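Local coordinates for choline/ethanolamine kinase family protein (PDB 3DXQ), which probably phosphorylates a small amino alcohol such as ethanolamine, as a kinase of the choline/ethanolamine kinase type, at residues P15-Y20 with G38-R43. Residues are numbered along the deposited sequence; the frame is centred on the assembly and turned at random.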
loop_
_atom_site.group_PDB
_atom_site.type_symbol
_atom_site.label_atom_id
_atom_site.label_comp_id
_atom_site.label_asym_id
_atom_site.label_seq_id
_atom_site.Cartn_x
_atom_site.Cartn_y
_atom_site.Cartn_z
ATOM N N PRO A 15 -21.668 16.421 -12.957
ATOM C CA PRO A 15 -22.076 17.826 -13.082
ATOM C C PRO A 15 -20.983 18.815 -12.703
ATOM O O PRO A 15 -20.776 19.783 -13.415
ATOM C CB PRO A 15 -23.271 17.944 -12.124
ATOM C CG PRO A 15 -23.798 16.572 -12.001
ATOM C CD PRO A 15 -22.578 15.683 -12.058
HETATM N N MSE A 16 -20.272 18.571 -11.613
HETATM C CA MSE A 16 -19.197 19.499 -11.187
HETATM C C MSE A 16 -17.960 19.574 -12.102
HETATM O O MSE A 16 -17.175 20.517 -12.001
HETATM C CB MSE A 16 -18.758 19.248 -9.748
HETATM C CG MSE A 16 -18.913 17.838 -9.255
HETATM SE SE MSE A 16 -17.779 17.498 -7.735
HETATM C CE MSE A 16 -17.237 19.228 -7.222
ATOM N N LEU A 17 -17.775 18.592 -12.977
ATOM C CA LEU A 17 -16.721 18.675 -13.978
ATOM C C LEU A 17 -17.261 19.008 -15.372
ATOM O O LEU A 17 -16.521 19.517 -16.205
ATOM C CB LEU A 17 -15.929 17.376 -14.020
ATOM C CG LEU A 17 -15.074 17.093 -12.789
ATOM C CD1 LEU A 17 -14.405 15.731 -12.924
ATOM C CD2 LEU A 17 -14.042 18.176 -12.617
ATOM N N ALA A 18 -18.540 18.731 -15.631
ATOM C CA ALA A 18 -19.152 18.988 -16.952
ATOM C C ALA A 18 -18.739 20.333 -17.544
ATOM O O ALA A 18 -18.622 21.339 -16.830
ATOM C CB ALA A 18 -20.683 18.907 -16.863
ATOM N N GLY A 19 -18.507 20.339 -18.850
ATOM C CA GLY A 19 -18.140 21.557 -19.567
ATOM C C GLY A 19 -16.787 22.152 -19.195
ATOM O O GLY A 19 -16.588 23.365 -19.306
ATOM N N TYR A 20 -15.863 21.310 -18.736
ATOM C CA TYR A 20 -14.494 21.736 -18.466
ATOM C C TYR A 20 -13.704 21.537 -19.740
ATOM O O TYR A 20 -13.430 20.397 -20.150
ATOM C CB TYR A 20 -13.879 20.912 -17.351
ATOM C CG TYR A 20 -12.395 21.120 -17.198
ATOM C CD1 TYR A 20 -11.900 22.199 -16.472
ATOM C CD2 TYR A 20 -11.485 20.228 -17.763
ATOM C CE1 TYR A 20 -10.528 22.391 -16.314
ATOM C CE2 TYR A 20 -10.121 20.414 -17.618
ATOM C CZ TYR A 20 -9.649 21.500 -16.900
ATOM O OH TYR A 20 -8.301 21.684 -16.747
ATOM N N GLY A 38 -8.791 21.061 -13.835
ATOM C CA GLY A 38 -8.908 22.302 -13.072
ATOM C C GLY A 38 -8.217 22.116 -11.738
ATOM O O GLY A 38 -7.010 21.933 -11.678
ATOM N N ASP A 39 -9.006 22.129 -10.668
ATOM C CA ASP A 39 -8.523 21.916 -9.306
ATOM C C ASP A 39 -9.101 20.620 -8.715
ATOM O O ASP A 39 -8.978 20.366 -7.525
ATOM C CB ASP A 39 -8.908 23.133 -8.452
ATOM C CG ASP A 39 -8.421 24.432 -9.068
ATOM O OD1 ASP A 39 -7.228 24.496 -9.381
ATOM O OD2 ASP A 39 -9.214 25.380 -9.263
ATOM N N LEU A 40 -9.749 19.812 -9.553
ATOM C CA LEU A 40 -10.349 18.563 -9.097
ATOM C C LEU A 40 -9.602 17.437 -9.805
ATOM O O LEU A 40 -8.961 17.680 -10.813
ATOM C CB LEU A 40 -11.844 18.536 -9.435
ATOM C CG LEU A 40 -12.700 19.681 -8.889
ATOM C CD1 LEU A 40 -14.095 19.670 -9.497
ATOM C CD2 LEU A 40 -12.798 19.624 -7.392
ATOM N N CYS A 41 -9.644 16.235 -9.246
ATOM C CA CYS A 41 -9.033 15.040 -9.874
ATOM C C CYS A 41 -10.110 14.025 -10.194
ATOM O O CYS A 41 -10.969 13.722 -9.372
ATOM C CB CYS A 41 -8.037 14.345 -8.968
ATOM S SG CYS A 41 -6.597 15.242 -8.609
ATOM N N LEU A 42 -10.052 13.520 -11.406
ATOM C CA LEU A 42 -10.972 12.504 -11.882
ATOM C C LEU A 42 -10.227 11.175 -11.819
ATOM O O LEU A 42 -9.126 11.078 -12.364
ATOM C CB LEU A 42 -11.368 12.829 -13.318
ATOM C CG LEU A 42 -12.418 11.956 -13.991
ATOM C CD1 LEU A 42 -13.773 12.039 -13.300
ATOM C CD2 LEU A 42 -12.544 12.398 -15.412
ATOM N N ARG A 43 -10.789 10.178 -11.135
ATOM C CA ARG A 43 -10.174 8.847 -11.035
ATOM C C ARG A 43 -11.051 7.790 -11.731
ATOM O O ARG A 43 -12.212 7.605 -11.363
ATOM C CB ARG A 43 -9.975 8.478 -9.567
ATOM C CG ARG A 43 -9.622 9.670 -8.669
ATOM C CD ARG A 43 -9.231 9.235 -7.253
ATOM N NE ARG A 43 -7.806 8.885 -7.142
ATOM C CZ ARG A 43 -6.817 9.762 -6.929
ATOM N NH1 ARG A 43 -7.069 11.067 -6.804
ATOM N NH2 ARG A 43 -5.555 9.334 -6.842
#
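The five-stranded antiparallel sheet of the N-terminal lobe, as in the protein-kinase-like fold of this family, illustrates how a loop can close over one face of a sheet with a few apolar side chains. Here the loop that precedes the first strand makes a type II beta turn from Leu17 to Tyr20, with Gly19 at positive phi, and so presents Leu17 and Tyr20 to the hairpin end and strand at 38-43. Leu17, its CG anti to the carbonyl carbon, forks across two strand residues: CD2 lies 3.5 Å from Leu40 CD1, while CD1 lies 3.8 Å from Leu42 CD1. Both leucine pairs cross obliquely. The selenomethionine Met16, bent at chi3, crosses Leu40 at about a right angle and brings its CE to 3.9 Å from Leu40 CD1. Tyr20 has CG anti to the backbone N (chi1 169°), which brings its phenol up to Gly38 at an oblique angle; CE1 is 3.6 Å from Gly38 CA, and the hydroxyl is hydrogen-bonded to Pro23 O. An alanine in place of Tyr20 would probably loosen the turn against the hairpin, since both the ring packing on Gly38 and the bond to Pro23 would go. Around this layer, Leu17 and Leu40 also touch Val85 of strand 84-87, Met16 and Leu40 reach Leu75 of strand 74-77, and Leu42 meets Leu11 and Ile14, just beyond helix 3-10.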